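Local coordinates for pentafunctional AROM polypeptide (Schizosaccharomyces pombe, PDB 5SWV), which probably carries out five consecutive steps of the shikimate pathway, the crystallised part comprising its dehydroquinate dehydratase and shikimate dehydrogenase, at residues A[165-176]-A[196-207]; A[33-44]-A[72-81]. All coordinates share one frame; numbering follows the deposited sequence.

Contact 1: residues A[165-176]-A[196-207]; sequences ADVIKLVGMANN and IPLILFNMGRFG
The Phe201 ring takes Val171 CG2 over one face, off toward the rim at 3.9 Å from the ring centroid, a CH-pi contact. At its edge, near the ring plane, sits Lys169 NZ, 3.8 Å from Phe201 CZ, while Ile199 CG2 of its own strand also lies in plane. With CG between the backbone N and the carbonyl carbon (chi1 60°), the Phe201 ring rises off the sheet tilted toward strand 167-173, which brings its face against Val171. The Phe206 ring, beyond the strands, carries Asn175 O over one face, 3.3 Å from Phe206 CD2, and Ala174 O at its edge.

Strands 167-173 and 198-203 run parallel, in register from Ile168 beside Leu198 to Met173 beside Met203. Alternating N-H donors bind them, from Ile168 N to Pro197 O through to Ala174 N to Met203 O; the rung from Phe201 N to Leu170 O is long and weak. On the Phe201 side, Met203 CE reaches Val171 CG1 at 3.6 Å, and the bent chain of Met173 brings its CE to 3.7 Å from Met203 CG. The other side, with Ile168, Leu170, Leu198 and Leu200, packs against helices 152-162 and 177-193. Here Leu200 CD1 lies 3.9 Å from Leu170 CB. Past the last rung, a water donates to Ala174 O and accepts from Phe206 N.

Asn202 is the polar exception on the helix side, its OD1 lying 3.4 Å from Gly172 CA. The chemistry thus implies a seam packed largely by apolar side chains on both faces, where the buried Asn202 amide is satisfied by Trp148 and Asn180 and the Lys169 amine is set beside an aromatic edge.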
loop_
_atom_site.group_PDB
_atom_site.type_symbol
_atom_site.label_atom_id
_atom_site.label_comp_id
_atom_site.label_asym_id
_atom_site.label_seq_id
_atom_site.Cartn_x
_atom_site.Cartn_y
_atom_site.Cartn_z
ATOM N N ALA A 165 20.959 4.164 -16.956
ATOM C CA ALA A 165 19.548 4.057 -16.538
ATOM C C ALA A 165 19.154 2.771 -15.835
ATOM O O ALA A 165 19.528 1.706 -16.264
ATOM C CB ALA A 165 18.647 4.232 -17.744
ATOM N N ASP A 166 18.367 2.883 -14.777
ATOM C CA ASP A 166 17.581 1.754 -14.279
ATOM C C ASP A 166 16.179 1.711 -14.923
ATOM O O ASP A 166 15.575 0.641 -15.034
ATOM C CB ASP A 166 17.440 1.832 -12.759
ATOM C CG ASP A 166 18.764 1.734 -12.051
ATOM O OD1 ASP A 166 19.308 0.619 -11.980
ATOM O OD2 ASP A 166 19.269 2.763 -11.561
ATOM N N VAL A 167 15.647 2.886 -15.267
ATOM C CA VAL A 167 14.385 3.032 -15.994
ATOM C C VAL A 167 14.564 4.161 -16.996
ATOM O O VAL A 167 15.322 5.093 -16.728
ATOM C CB VAL A 167 13.221 3.413 -15.052
ATOM C CG1 VAL A 167 11.900 3.545 -15.834
ATOM C CG2 VAL A 167 13.107 2.409 -13.908
ATOM N N ILE A 168 13.893 4.082 -18.146
ATOM C CA ILE A 168 13.926 5.175 -19.120
ATOM C C ILE A 168 12.511 5.672 -19.296
ATOM O O ILE A 168 11.585 4.888 -19.416
ATOM C CB ILE A 168 14.524 4.753 -20.464
ATOM C CG1 ILE A 168 15.979 4.311 -20.270
ATOM C CG2 ILE A 168 14.463 5.910 -21.453
ATOM C CD1 ILE A 168 16.670 3.799 -21.525
ATOM N N LYS A 169 12.353 6.990 -19.289
ATOM C CA LYS A 169 11.059 7.626 -19.440
ATOM C C LYS A 169 11.135 8.558 -20.641
ATOM O O LYS A 169 11.919 9.499 -20.645
ATOM C CB LYS A 169 10.722 8.383 -18.174
ATOM C CG LYS A 169 9.372 9.069 -18.174
ATOM C CD LYS A 169 9.250 9.918 -16.916
ATOM C CE LYS A 169 8.420 11.164 -17.164
ATOM N NZ LYS A 169 7.004 10.970 -16.762
ATOM N N LEU A 170 10.327 8.281 -21.661
ATOM C CA LEU A 170 10.274 9.111 -22.865
ATOM C C LEU A 170 8.846 9.571 -23.042
ATOM O O LEU A 170 7.936 8.741 -23.077
ATOM C CB LEU A 170 10.709 8.315 -24.085
ATOM C CG LEU A 170 12.089 7.678 -24.009
ATOM C CD1 LEU A 170 12.344 6.865 -25.268
ATOM C CD2 LEU A 170 13.185 8.722 -23.811
ATOM N N VAL A 171 8.650 10.886 -23.151
ATOM C CA VAL A 171 7.310 11.448 -23.263
ATOM C C VAL A 171 7.195 12.425 -24.416
ATOM O O VAL A 171 7.835 13.458 -24.402
ATOM C CB VAL A 171 6.884 12.176 -21.982
ATOM C CG1 VAL A 171 5.441 12.661 -22.124
ATOM C CG2 VAL A 171 7.042 11.257 -20.779
ATOM N N GLY A 172 6.354 12.102 -25.392
ATOM C CA GLY A 172 6.117 12.979 -26.529
ATOM C C GLY A 172 4.940 13.893 -26.277
ATOM O O GLY A 172 4.297 13.801 -25.232
ATOM N N MET A 173 4.688 14.795 -27.226
ATOM C CA MET A 173 3.452 15.556 -27.272
ATOM C C MET A 173 2.694 15.058 -28.485
ATOM O O MET A 173 3.244 15.009 -29.592
ATOM C CB MET A 173 3.738 17.056 -27.386
ATOM C CG MET A 173 2.490 17.944 -27.504
ATOM S SD MET A 173 1.480 18.049 -25.999
ATOM C CE MET A 173 2.526 19.031 -24.924
ATOM N N ALA A 174 1.436 14.690 -28.284
ATOM C CA ALA A 174 0.629 14.150 -29.371
ATOM C C ALA A 174 -0.098 15.264 -30.100
ATOM O O ALA A 174 -0.701 16.126 -29.461
ATOM C CB ALA A 174 -0.369 13.148 -28.831
ATOM N N ASN A 175 -0.049 15.230 -31.431
ATOM C CA ASN A 175 -0.864 16.113 -32.291
ATOM C C ASN A 175 -2.177 15.466 -32.768
ATOM O O ASN A 175 -3.111 16.163 -33.156
ATOM C CB ASN A 175 -0.067 16.544 -33.519
ATOM C CG ASN A 175 1.305 17.045 -33.168
ATOM O OD1 ASN A 175 1.464 18.187 -32.768
ATOM N ND2 ASN A 175 2.304 16.198 -33.313
ATOM N N ASN A 176 -2.230 14.136 -32.746
ATOM C CA ASN A 176 -3.344 13.371 -33.307
ATOM C C ASN A 176 -3.333 11.920 -32.803
ATOM O O ASN A 176 -2.330 11.480 -32.250
ATOM C CB ASN A 176 -3.274 13.407 -34.836
ATOM C CG ASN A 176 -1.896 13.019 -35.384
ATOM O OD1 ASN A 176 -1.460 11.870 -35.269
ATOM N ND2 ASN A 176 -1.219 13.973 -36.006
ATOM N N ILE A 196 16.050 -2.643 -20.342
ATOM C CA ILE A 196 15.832 -1.620 -19.341
ATOM C C ILE A 196 14.332 -1.359 -19.396
ATOM O O ILE A 196 13.782 -1.247 -20.485
ATOM C CB ILE A 196 16.589 -0.321 -19.696
ATOM C CG1 ILE A 196 18.106 -0.568 -19.759
ATOM C CG2 ILE A 196 16.263 0.797 -18.710
ATOM C CD1 ILE A 196 18.800 0.174 -20.892
ATOM N N PRO A 197 13.655 -1.291 -18.246
ATOM C CA PRO A 197 12.217 -1.012 -18.299
ATOM C C PRO A 197 11.912 0.401 -18.778
ATOM O O PRO A 197 12.707 1.320 -18.555
ATOM C CB PRO A 197 11.742 -1.217 -16.861
ATOM C CG PRO A 197 12.974 -1.225 -16.030
ATOM C CD PRO A 197 14.095 -1.678 -16.902
ATOM N N LEU A 198 10.754 0.556 -19.418
ATOM C CA LEU A 198 10.423 1.769 -20.159
ATOM C C LEU A 198 9.058 2.371 -19.790
ATOM O O LEU A 198 8.038 1.706 -19.903
ATOM C CB LEU A 198 10.458 1.455 -21.654
ATOM C CG LEU A 198 10.220 2.615 -22.631
ATOM C CD1 LEU A 198 11.440 3.519 -22.748
ATOM C CD2 LEU A 198 9.832 2.078 -23.998
ATOM N N ILE A 199 9.059 3.639 -19.370
ATOM C CA ILE A 199 7.844 4.459 -19.276
ATOM C C ILE A 199 7.755 5.263 -20.573
ATOM O O ILE A 199 8.689 5.964 -20.932
ATOM C CB ILE A 199 7.889 5.443 -18.089
ATOM C CG1 ILE A 199 8.258 4.734 -16.786
ATOM C CG2 ILE A 199 6.542 6.137 -17.912
ATOM C CD1 ILE A 199 8.497 5.683 -15.629
ATOM N N LEU A 200 6.618 5.188 -21.247
ATOM C CA LEU A 200 6.480 5.728 -22.591
ATOM C C LEU A 200 5.044 6.117 -22.903
ATOM O O LEU A 200 4.155 5.284 -22.869
ATOM C CB LEU A 200 6.966 4.683 -23.577
ATOM C CG LEU A 200 6.881 4.985 -25.073
ATOM C CD1 LEU A 200 7.823 6.124 -25.426
ATOM C CD2 LEU A 200 7.200 3.734 -25.889
ATOM N N PHE A 201 4.834 7.393 -23.205
ATOM C CA PHE A 201 3.513 7.925 -23.552
ATOM C C PHE A 201 3.630 9.311 -24.163
ATOM O O PHE A 201 4.717 9.862 -24.254
ATOM C CB PHE A 201 2.599 7.981 -22.328
ATOM C CG PHE A 201 3.107 8.845 -21.219
ATOM C CD1 PHE A 201 4.020 8.347 -20.289
ATOM C CD2 PHE A 201 2.645 10.144 -21.058
ATOM C CE1 PHE A 201 4.477 9.139 -19.241
ATOM C CE2 PHE A 201 3.092 10.939 -20.002
ATOM C CZ PHE A 201 4.020 10.438 -19.104
ATOM N N ASN A 202 2.494 9.838 -24.609
ATOM C CA ASN A 202 2.388 11.189 -25.110
ATOM C C ASN A 202 1.516 11.974 -24.162
ATOM O O ASN A 202 0.418 11.525 -23.800
ATOM C CB ASN A 202 1.749 11.217 -26.489
ATOM C CG ASN A 202 2.579 10.493 -27.535
ATOM O OD1 ASN A 202 3.780 10.722 -27.654
ATOM N ND2 ASN A 202 1.941 9.622 -28.304
ATOM N N MET A 203 2.014 13.137 -23.753
ATOM C CA MET A 203 1.187 14.098 -23.050
ATOM C C MET A 203 0.322 14.858 -24.059
ATOM O O MET A 203 0.456 14.668 -25.274
ATOM C CB MET A 203 2.036 15.009 -22.167
ATOM C CG MET A 203 2.999 15.962 -22.868
ATOM S SD MET A 203 4.070 16.918 -21.751
ATOM C CE MET A 203 4.505 15.747 -20.477
ATOM N N GLY A 204 -0.574 15.693 -23.546
ATOM C CA GLY A 204 -1.573 16.369 -24.363
ATOM C C GLY A 204 -2.880 15.621 -24.260
ATOM O O GLY A 204 -2.888 14.416 -24.039
ATOM N N ARG A 205 -3.989 16.336 -24.425
ATOM C CA ARG A 205 -5.316 15.712 -24.462
ATOM C C ARG A 205 -5.442 14.688 -25.574
ATOM O O ARG A 205 -6.144 13.697 -25.403
ATOM C CB ARG A 205 -6.414 16.754 -24.623
ATOM C CG ARG A 205 -6.531 17.673 -23.423
ATOM C CD ARG A 205 -7.758 18.584 -23.482
ATOM N NE ARG A 205 -8.223 18.893 -22.128
ATOM C CZ ARG A 205 -8.801 18.012 -21.297
ATOM N NH1 ARG A 205 -9.160 18.402 -20.078
ATOM N NH2 ARG A 205 -9.026 16.734 -21.655
ATOM N N PHE A 206 -4.774 14.931 -26.703
ATOM C CA PHE A 206 -4.714 13.945 -27.793
ATOM C C PHE A 206 -3.915 12.695 -27.405
ATOM O O PHE A 206 -4.153 11.616 -27.936
ATOM C CB PHE A 206 -4.070 14.523 -29.061
ATOM C CG PHE A 206 -4.932 15.490 -29.850
ATOM C CD1 PHE A 206 -6.171 15.099 -30.366
ATOM C CD2 PHE A 206 -4.447 16.768 -30.176
ATOM C CE1 PHE A 206 -6.930 15.981 -31.139
ATOM C CE2 PHE A 206 -5.203 17.651 -30.949
ATOM C CZ PHE A 206 -6.446 17.256 -31.427
ATOM N N GLY A 207 -2.951 12.842 -26.498
ATOM C CA GLY A 207 -2.087 11.733 -26.065
ATOM C C GLY A 207 -2.701 10.710 -25.131
ATOM O O GLY A 207 -2.111 9.658 -24.890
HETATM O O HOH W 1 -2.631 16.997 -27.317
#

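Contact 2: residues A[33-44]-A[72-81]; sequences TVGCDAIEVRVD and TTLPIIFTIR
Asp44 OD1 is held from both segments: Arg42 NE donates to it at 2.8 Å, and Arg81 N reaches it across the contact in a weak bond of 3.4 Å. The Arg42 bond is nearly straight (173°), lies in the guanidinium plane and uses the syn lone pair of OD1. Arg42 NH2 meets the syn lone pair of Asp44 OD2, so the arginine grips the carboxylate side-on with two nitrogens. Leu88 N is a further donor to OD2. These bonds fix the rotation of the guanidinium group, and one of its faces is packed by Arg81 CB, 3.4 Å from Arg42 NH2. The two guanidinium planes are turned 46° apart, and the Arg81 group has its own acids, Asp113 and Glu115.

Thr79 OG1 donates to Glu40 OE2 at 2.7 Å, approaching from above the carboxylate plane. Glu40 holds CG anti to its N (chi1 -173°) and stays extended, which carries the carboxylate across to the neighbouring strand. Thr79 joins the seam a second way, accepting from Val43 N at its backbone O, in a ladder that starts at Ile39 N and Pro75 O.

The face bearing Val41, Ile76 and Phe78 is apolar: Val41 CG2 touches Ile76 CG2, and helix 58-69 packs here through Leu68 and Val61. Val43 and Leu74 flank the strands. Val43 CG2 stands over the centre of the Phe78 ring, 3.6 Å from its centroid, in a CH-pi contact. Leu74 CD1 wedges against Thr33 CB and Ile39 CG1, each 3.8 Å away; Ile39 CD1 meets Thr72 CG2 tip to tip. A parallel pair bridged by a helix, apolar toward that helix and with Glu40 and Arg42 on the barrel-interior face, is the beta-alpha-beta unit of the TIM barrel adopted by type I dehydroquinases.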
loop_
_atom_site.group_PDB
_atom_site.type_symbol
_atom_site.label_atom_id
_atom_site.label_comp_id
_atom_site.label_asym_id
_atom_site.label_seq_id
_atom_site.Cartn_x
_atom_site.Cartn_y
_atom_site.Cartn_z
ATOM N N THR A 33 -3.506 8.854 -2.336
ATOM C CA THR A 33 -2.544 7.821 -2.754
ATOM C C THR A 33 -3.193 6.503 -3.180
ATOM O O THR A 33 -2.506 5.626 -3.707
ATOM C CB THR A 33 -1.495 7.528 -1.660
ATOM O OG1 THR A 33 -2.146 7.115 -0.458
ATOM C CG2 THR A 33 -0.676 8.767 -1.383
ATOM N N VAL A 34 -4.493 6.363 -2.928
ATOM C CA VAL A 34 -5.304 5.255 -3.438
ATOM C C VAL A 34 -4.875 4.831 -4.845
ATOM O O VAL A 34 -4.757 5.671 -5.744
ATOM C CB VAL A 34 -6.797 5.669 -3.419
ATOM C CG1 VAL A 34 -7.639 4.944 -4.463
ATOM C CG2 VAL A 34 -7.371 5.460 -2.012
ATOM N N GLY A 35 -4.618 3.532 -5.008
ATOM C CA GLY A 35 -4.307 2.928 -6.299
ATOM C C GLY A 35 -2.906 3.120 -6.825
ATOM O O GLY A 35 -2.592 2.640 -7.917
ATOM N N CYS A 36 -2.055 3.800 -6.059
ATOM C CA CYS A 36 -0.697 4.132 -6.487
ATOM C C CYS A 36 0.325 3.211 -5.864
ATOM O O CYS A 36 0.206 2.820 -4.706
ATOM C CB CYS A 36 -0.370 5.565 -6.115
ATOM S SG CYS A 36 -1.541 6.735 -6.828
ATOM N N ASP A 37 1.336 2.871 -6.646
ATOM C CA ASP A 37 2.441 2.041 -6.174
ATOM C C ASP A 37 3.608 2.880 -5.649
ATOM O O ASP A 37 4.505 2.335 -5.012
ATOM C CB ASP A 37 2.912 1.117 -7.295
ATOM C CG ASP A 37 1.787 0.261 -7.847
ATOM O OD1 ASP A 37 1.507 -0.797 -7.251
ATOM O OD2 ASP A 37 1.166 0.647 -8.868
ATOM N N ALA A 38 3.580 4.191 -5.912
ATOM C CA ALA A 38 4.641 5.112 -5.524
ATOM C C ALA A 38 4.176 6.570 -5.591
ATOM O O ALA A 38 3.113 6.869 -6.136
ATOM C CB ALA A 38 5.831 4.921 -6.439
ATOM N N ILE A 39 4.996 7.468 -5.053
ATOM C CA ILE A 39 4.700 8.894 -5.013
ATOM C C ILE A 39 5.883 9.651 -5.590
ATOM O O ILE A 39 7.012 9.525 -5.114
ATOM C CB ILE A 39 4.461 9.367 -3.573
ATOM C CG1 ILE A 39 3.355 8.558 -2.923
ATOM C CG2 ILE A 39 4.057 10.831 -3.507
ATOM C CD1 ILE A 39 3.172 8.909 -1.461
ATOM N N GLU A 40 5.628 10.423 -6.633
ATOM C CA GLU A 40 6.592 11.381 -7.119
ATOM C C GLU A 40 6.410 12.667 -6.347
ATOM O O GLU A 40 5.321 13.233 -6.328
ATOM C CB GLU A 40 6.377 11.643 -8.596
ATOM C CG GLU A 40 7.442 12.512 -9.231
ATOM C CD GLU A 40 7.262 12.620 -10.732
ATOM O OE1 GLU A 40 6.244 13.226 -11.157
ATOM O OE2 GLU A 40 8.128 12.096 -11.481
ATOM N N VAL A 41 7.470 13.117 -5.694
ATOM C CA VAL A 41 7.486 14.441 -5.131
ATOM C C VAL A 41 8.066 15.308 -6.218
ATOM O O VAL A 41 9.227 15.155 -6.593
ATOM C CB VAL A 41 8.368 14.547 -3.883
ATOM C CG1 VAL A 41 8.357 15.986 -3.366
ATOM C CG2 VAL A 41 7.900 13.568 -2.811
ATOM N N ARG A 42 7.230 16.190 -6.744
ATOM C CA ARG A 42 7.649 17.160 -7.719
ATOM C C ARG A 42 8.305 18.290 -6.949
ATOM O O ARG A 42 7.633 19.209 -6.432
ATOM C CB ARG A 42 6.462 17.642 -8.565
ATOM C CG ARG A 42 6.042 16.637 -9.626
ATOM C CD ARG A 42 7.039 16.534 -10.778
ATOM N NE ARG A 42 7.220 17.812 -11.490
ATOM C CZ ARG A 42 6.503 18.232 -12.544
ATOM N NH1 ARG A 42 5.518 17.509 -13.083
ATOM N NH2 ARG A 42 6.770 19.413 -13.074
ATOM N N VAL A 43 9.631 18.200 -6.883
ATOM C CA VAL A 43 10.446 19.081 -6.063
ATOM C C VAL A 43 10.401 20.495 -6.641
ATOM O O VAL A 43 10.423 21.487 -5.894
ATOM C CB VAL A 43 11.895 18.559 -5.976
ATOM C CG1 VAL A 43 12.783 19.527 -5.206
ATOM C CG2 VAL A 43 11.928 17.179 -5.327
ATOM N N ASP A 44 10.303 20.585 -7.967
ATOM C CA ASP A 44 10.120 21.879 -8.635
ATOM C C ASP A 44 8.876 22.672 -8.178
ATOM O O ASP A 44 8.880 23.904 -8.252
ATOM C CB ASP A 44 10.181 21.740 -10.171
ATOM C CG ASP A 44 9.121 20.801 -10.738
ATOM O OD1 ASP A 44 9.137 19.589 -10.379
ATOM O OD2 ASP A 44 8.291 21.276 -11.563
ATOM N N THR A 72 3.705 7.798 5.149
ATOM C CA THR A 72 3.455 6.730 4.178
ATOM C C THR A 72 4.671 5.842 3.965
ATOM O O THR A 72 5.814 6.299 4.016
ATOM C CB THR A 72 2.999 7.270 2.793
ATOM O OG1 THR A 72 2.691 6.170 1.928
ATOM C CG2 THR A 72 4.081 8.091 2.126
ATOM N N THR A 73 4.374 4.581 3.668
ATOM C CA THR A 73 5.363 3.560 3.373
ATOM C C THR A 73 5.671 3.444 1.889
ATOM O O THR A 73 6.527 2.649 1.501
ATOM C CB THR A 73 4.857 2.174 3.838
ATOM O OG1 THR A 73 3.662 1.823 3.124
ATOM C CG2 THR A 73 4.556 2.182 5.329
ATOM N N LEU A 74 4.956 4.202 1.058
ATOM C CA LEU A 74 5.091 4.098 -0.385
ATOM C C LEU A 74 6.475 4.558 -0.848
ATOM O O LEU A 74 6.977 5.579 -0.386
ATOM C CB LEU A 74 4.009 4.928 -1.108
ATOM C CG LEU A 74 2.551 4.459 -0.998
ATOM C CD1 LEU A 74 1.628 5.434 -1.721
ATOM C CD2 LEU A 74 2.380 3.038 -1.536
ATOM N N PRO A 75 7.089 3.810 -1.772
ATOM C CA PRO A 75 8.327 4.263 -2.393
ATOM C C PRO A 75 8.192 5.676 -2.967
ATOM O O PRO A 75 7.101 6.071 -3.406
ATOM C CB PRO A 75 8.553 3.261 -3.533
ATOM C CG PRO A 75 7.702 2.083 -3.222
ATOM C CD PRO A 75 6.608 2.531 -2.322
ATOM N N ILE A 76 9.293 6.421 -2.971
ATOM C CA ILE A 76 9.274 7.816 -3.381
ATOM C C ILE A 76 10.149 8.035 -4.598
ATOM O O ILE A 76 11.239 7.468 -4.716
ATOM C CB ILE A 76 9.675 8.729 -2.209
ATOM C CG1 ILE A 76 8.549 8.715 -1.172
ATOM C CG2 ILE A 76 9.930 10.164 -2.662
ATOM C CD1 ILE A 76 8.951 9.237 0.186
ATOM N N ILE A 77 9.633 8.853 -5.507
ATOM C CA ILE A 77 10.354 9.278 -6.672
ATOM C C ILE A 77 10.619 10.751 -6.441
ATOM O O ILE A 77 9.711 11.503 -6.103
ATOM C CB ILE A 77 9.517 9.044 -7.937
ATOM C CG1 ILE A 77 9.220 7.552 -8.114
ATOM C CG2 ILE A 77 10.235 9.568 -9.158
ATOM C CD1 ILE A 77 7.962 7.275 -8.900
ATOM N N PHE A 78 11.872 11.147 -6.609
ATOM C CA PHE A 78 12.332 12.508 -6.344
ATOM C C PHE A 78 12.581 13.168 -7.697
ATOM O O PHE A 78 13.551 12.841 -8.387
ATOM C CB PHE A 78 13.609 12.427 -5.507
ATOM C CG PHE A 78 14.165 13.754 -5.067
ATOM C CD1 PHE A 78 15.041 14.460 -5.879
ATOM C CD2 PHE A 78 13.873 14.260 -3.808
ATOM C CE1 PHE A 78 15.579 15.677 -5.453
ATOM C CE2 PHE A 78 14.411 15.457 -3.371
ATOM C CZ PHE A 78 15.264 16.177 -4.190
ATOM N N THR A 79 11.699 14.083 -8.079
ATOM C CA THR A 79 11.706 14.613 -9.432
ATOM C C THR A 79 11.841 16.107 -9.449
ATOM O O THR A 79 10.963 16.825 -8.979
ATOM C CB THR A 79 10.450 14.189 -10.197
ATOM O OG1 THR A 79 10.466 12.775 -10.332
ATOM C CG2 THR A 79 10.429 14.757 -11.607
ATOM N N ILE A 80 12.970 16.554 -9.988
ATOM C CA ILE A 80 13.175 17.946 -10.351
ATOM C C ILE A 80 12.980 18.062 -11.845
ATOM O O ILE A 80 13.833 17.622 -12.619
ATOM C CB ILE A 80 14.597 18.430 -10.048
ATOM C CG1 ILE A 80 14.900 18.342 -8.561
ATOM C CG2 ILE A 80 14.773 19.869 -10.539
ATOM C CD1 ILE A 80 16.367 18.606 -8.267
ATOM N N ARG A 81 11.853 18.661 -12.216
ATOM C CA ARG A 81 11.431 18.860 -13.603
ATOM C C ARG A 81 11.637 20.327 -13.946
ATOM O O ARG A 81 11.149 21.216 -13.241
ATOM C CB ARG A 81 9.959 18.497 -13.729
ATOM C CG ARG A 81 9.383 18.607 -15.131
ATOM C CD ARG A 81 9.905 17.553 -16.089
ATOM N NE ARG A 81 9.650 16.191 -15.617
ATOM C CZ ARG A 81 10.573 15.268 -15.324
ATOM N NH1 ARG A 81 11.875 15.499 -15.470
ATOM N NH2 ARG A 81 10.173 14.069 -14.904
#

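Contacts 1 and 2 are two seams between parallel strands of one barrel, their centres 18 Å apart. Strands 111-115 and 134-140 lie between them in the sheet, yet side chains of the two contacts meet: Lys169 CE of contact 1 lies 4.1 Å from Arg81 NH2 of contact 2. The inward faces of both, Lys169 and Phe201 on one side, Glu40, Arg42 and Arg81 on the other, therefore border a common interior. In this family the dehydratase active site lies within the barrel at the carboxyl ends of the strands, so both seams probably contribute to its wall. A triethylene glycol, probably from the crystallisation liquor, sits about 4 Å from the Met173 side chain of contact 1.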